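Local atomic coordinates of Rep (Escherichia coli, PDB entry 3VW4), a protein that recognises and binds the replication origin of plasmid ColE2-P9 and unwinds its duplex as an initiator-primase, the present chain being its DNA-binding domain. Residues L13-K16 against V17-W20. Sequence-based numbering, arbitrary orientation.
With nucleotides of chain D; nucleotides of chain C.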
loop_
_atom_site.group_PDB
_atom_site.type_symbol
_atom_site.label_atom_id
_atom_site.label_comp_id
_atom_site.label_asym_id
_atom_site.label_seq_id
_atom_site.Cartn_x
_atom_site.Cartn_y
_atom_site.Cartn_z
ATOM N N LEU A 13 -5.543 16.428 -13.146
ATOM C CA LEU A 13 -4.150 16.096 -13.101
ATOM C C LEU A 13 -3.641 15.969 -11.655
ATOM O O LEU A 13 -2.930 15.029 -11.362
ATOM C CB LEU A 13 -3.331 17.099 -13.887
ATOM C CG LEU A 13 -2.985 16.925 -15.365
ATOM C CD1 LEU A 13 -3.556 15.737 -16.123
ATOM C CD2 LEU A 13 -3.348 18.207 -16.022
ATOM N N PHE A 14 -3.973 16.891 -10.746
ATOM C CA PHE A 14 -3.418 16.852 -9.383
ATOM C C PHE A 14 -3.889 15.596 -8.706
ATOM O O PHE A 14 -3.202 14.960 -8.000
ATOM C CB PHE A 14 -3.894 18.089 -8.617
ATOM C CG PHE A 14 -3.610 18.037 -7.140
ATOM C CD1 PHE A 14 -2.320 18.190 -6.651
ATOM C CD2 PHE A 14 -4.611 17.786 -6.241
ATOM C CE1 PHE A 14 -2.059 18.125 -5.287
ATOM C CE2 PHE A 14 -4.330 17.700 -4.895
ATOM C CZ PHE A 14 -3.058 17.873 -4.407
ATOM N N GLU A 15 -5.109 15.201 -8.933
ATOM C CA GLU A 15 -5.665 13.988 -8.239
ATOM C C GLU A 15 -5.038 12.701 -8.762
ATOM O O GLU A 15 -4.640 11.867 -7.974
ATOM C CB GLU A 15 -7.219 13.910 -8.393
ATOM C CG GLU A 15 -7.964 14.940 -7.600
ATOM C CD GLU A 15 -7.871 14.629 -6.118
ATOM O OE1 GLU A 15 -8.338 13.512 -5.731
ATOM O OE2 GLU A 15 -7.338 15.464 -5.345
ATOM N N LYS A 16 -5.019 12.513 -10.091
ATOM C CA LYS A 16 -4.409 11.343 -10.732
ATOM C C LYS A 16 -2.977 11.145 -10.242
ATOM O O LYS A 16 -2.671 10.183 -9.578
ATOM C CB LYS A 16 -4.366 11.571 -12.231
ATOM C CG LYS A 16 -5.328 10.731 -12.991
ATOM C CD LYS A 16 -4.822 9.318 -13.051
ATOM C CE LYS A 16 -5.573 8.527 -14.128
ATOM N NZ LYS A 16 -6.633 7.618 -13.561
ATOM N N VAL A 17 -2.127 12.098 -10.535
ATOM C CA VAL A 17 -0.738 11.999 -10.233
ATOM C C VAL A 17 -0.421 11.882 -8.701
ATOM O O VAL A 17 0.543 11.190 -8.299
ATOM C CB VAL A 17 0.001 13.196 -10.878
ATOM C CG1 VAL A 17 1.422 13.339 -10.389
ATOM C CG2 VAL A 17 -0.013 13.072 -12.373
ATOM N N ARG A 18 -1.178 12.555 -7.829
ATOM C CA ARG A 18 -0.755 12.516 -6.439
ATOM C C ARG A 18 -0.895 11.084 -5.923
ATOM O O ARG A 18 -0.099 10.604 -5.152
ATOM C CB ARG A 18 -1.488 13.589 -5.595
ATOM C CG ARG A 18 -2.883 13.218 -5.110
ATOM C CD ARG A 18 -3.476 14.354 -4.326
ATOM N NE ARG A 18 -4.895 14.165 -4.280
ATOM C CZ ARG A 18 -5.522 13.495 -3.320
ATOM N NH1 ARG A 18 -4.842 12.943 -2.305
ATOM N NH2 ARG A 18 -6.824 13.370 -3.396
ATOM N N LYS A 19 -1.887 10.388 -6.436
ATOM C CA LYS A 19 -2.176 9.045 -5.973
ATOM C C LYS A 19 -1.099 8.079 -6.452
ATOM O O LYS A 19 -0.767 7.090 -5.763
ATOM C CB LYS A 19 -3.559 8.564 -6.430
ATOM C CG LYS A 19 -4.675 8.585 -5.366
ATOM C CD LYS A 19 -5.587 9.819 -5.565
ATOM C CE LYS A 19 -7.128 9.532 -5.490
ATOM N NZ LYS A 19 -7.654 9.161 -4.110
ATOM N N TRP A 20 -0.581 8.377 -7.646
ATOM C CA TRP A 20 0.461 7.582 -8.270
ATOM C C TRP A 20 1.760 7.816 -7.513
ATOM O O TRP A 20 2.368 6.880 -7.065
ATOM C CB TRP A 20 0.559 7.960 -9.724
ATOM C CG TRP A 20 1.902 7.598 -10.345
ATOM C CD1 TRP A 20 2.258 6.423 -11.020
ATOM C CD2 TRP A 20 3.120 8.403 -10.345
ATOM N NE1 TRP A 20 3.536 6.490 -11.415
ATOM C CE2 TRP A 20 4.104 7.637 -11.071
ATOM C CE3 TRP A 20 3.452 9.631 -9.857
ATOM C CZ2 TRP A 20 5.369 8.083 -11.267
ATOM C CZ3 TRP A 20 4.743 10.090 -10.058
ATOM C CH2 TRP A 20 5.705 9.298 -10.722
ATOM P P DG D 1 -1.393 22.779 -0.595
ATOM O OP1 DG D 1 -1.299 24.256 -0.876
ATOM O OP2 DG D 1 -0.129 21.954 -0.378
ATOM O "O5'" DG D 1 -2.604 22.344 0.376
ATOM C "C5'" DG D 1 -3.944 22.874 0.285
ATOM C "C4'" DG D 1 -4.814 22.005 -0.594
ATOM O "O4'" DG D 1 -4.520 22.257 -1.984
ATOM C "C3'" DG D 1 -4.716 20.490 -0.396
ATOM O "O3'" DG D 1 -5.994 20.013 0.028
ATOM C "C2'" DG D 1 -4.457 19.920 -1.788
ATOM C "C1'" DG D 1 -4.639 21.072 -2.752
ATOM N N9 DG D 1 -3.639 21.162 -3.805
ATOM C C8 DG D 1 -2.283 21.312 -3.636
ATOM N N7 DG D 1 -1.639 21.458 -4.761
ATOM C C5 DG D 1 -2.636 21.450 -5.730
ATOM C C6 DG D 1 -2.544 21.513 -7.149
ATOM O O6 DG D 1 -1.541 21.654 -7.852
ATOM N N1 DG D 1 -3.790 21.447 -7.745
ATOM C C2 DG D 1 -4.977 21.304 -7.074
ATOM N N2 DG D 1 -6.079 21.246 -7.842
ATOM N N3 DG D 1 -5.077 21.194 -5.757
ATOM C C4 DG D 1 -3.879 21.303 -5.152
ATOM P P DA D 2 -6.042 19.021 1.244
ATOM O OP1 DA D 2 -7.448 18.901 1.589
ATOM O OP2 DA D 2 -5.016 19.633 2.163
ATOM O "O5'" DA D 2 -5.626 17.484 0.976
ATOM C "C5'" DA D 2 -6.121 16.684 -0.134
ATOM C "C4'" DA D 2 -5.449 15.319 -0.144
ATOM O "O4'" DA D 2 -4.145 15.337 -0.799
ATOM C "C3'" DA D 2 -5.142 14.707 1.214
ATOM O "O3'" DA D 2 -4.936 13.345 0.972
ATOM C "C2'" DA D 2 -3.810 15.360 1.542
ATOM C "C1'" DA D 2 -3.111 15.393 0.190
ATOM N N9 DA D 2 -2.265 16.543 -0.132
ATOM C C8 DA D 2 -2.282 17.833 0.322
ATOM N N7 DA D 2 -1.377 18.604 -0.238
ATOM C C5 DA D 2 -0.773 17.779 -1.176
ATOM C C6 DA D 2 0.211 18.013 -2.150
ATOM N N6 DA D 2 0.830 19.188 -2.323
ATOM N N1 DA D 2 0.586 16.972 -2.923
ATOM C C2 DA D 2 0.013 15.784 -2.718
ATOM N N3 DA D 2 -0.942 15.448 -1.862
ATOM C C4 DA D 2 -1.307 16.508 -1.122
ATOM P P DT C 20 -7.308 2.953 -4.165
ATOM O OP1 DT C 20 -6.070 2.539 -3.437
ATOM O OP2 DT C 20 -7.174 3.842 -5.341
ATOM O "O5'" DT C 20 -8.131 1.661 -4.628
ATOM C "C5'" DT C 20 -7.812 0.313 -4.175
ATOM C "C4'" DT C 20 -6.690 -0.298 -4.988
ATOM O "O4'" DT C 20 -6.238 0.642 -5.986
ATOM C "C3'" DT C 20 -5.447 -0.664 -4.180
ATOM O "O3'" DT C 20 -5.501 -2.047 -3.830
ATOM C "C2'" DT C 20 -4.301 -0.459 -5.156
ATOM C "C1'" DT C 20 -4.873 0.398 -6.289
ATOM N N1 DT C 20 -4.203 1.713 -6.521
ATOM C C2 DT C 20 -4.177 2.206 -7.811
ATOM O O2 DT C 20 -4.698 1.632 -8.757
ATOM N N3 DT C 20 -3.525 3.410 -7.951
ATOM C C4 DT C 20 -2.909 4.152 -6.956
ATOM O O4 DT C 20 -2.371 5.221 -7.235
ATOM C C5 DT C 20 -2.970 3.574 -5.627
ATOM C C7 DT C 20 -2.329 4.303 -4.485
ATOM C C6 DT C 20 -3.609 2.403 -5.479
#
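Arg18 reaches back one turn of the helix to Phe14 and Glu15, packing its aliphatic part on one and pairing its charged end with the other. Arg18 CD sits 3.9 Å from the centroid of the Phe14 ring in a CH-pi contact. Over the opposite face of that ring lies the guanine DG1 of chain D, with C4 3.4 Å above the ring plane, while DA2 of chain D approaches the ring edge. Phe14 CG is anti to the backbone N (chi1 169°), a torsion that places the ring between Arg18 CD and the guanine. Beyond CD, the guanidinium grips the Glu15 carboxylate side-on. Arg18 NH2 bonds to Glu15 OE1 at 2.8 Å on the syn side, whereas Arg18 NE meets Glu15 OE2 at 3.0 Å from above the carboxylate plane. The two planar groups are turned 58° apart. Over one face of the guanidinium, the sugar O4' of DA2 of chain D lies 2.9 Å from Arg18 NH1, which also bonds to Tyr22 OH, helping to fix the rotation of the group. Replacing Arg18 with alanine would probably leave the Glu15 carboxylate without its mate and remove the methylene packed over the Phe14 ring. Here Phe14 and Arg18, an i to i+4 pair, both reach the bound origin DNA. The lysine side is looser: Lys16 and Lys19 are exposed, and although Lys19 CD lies over the other face of the guanidinium, Lys19 NZ stays 4.7 Å from Glu15 OE1. The same turns of helix 7-24 rest on two neighbouring helices: Leu13 and Val17 touch Tyr46 of helix 32-49, and Phe14, Val17 and Arg18 meet Ile66 of helix 56-73.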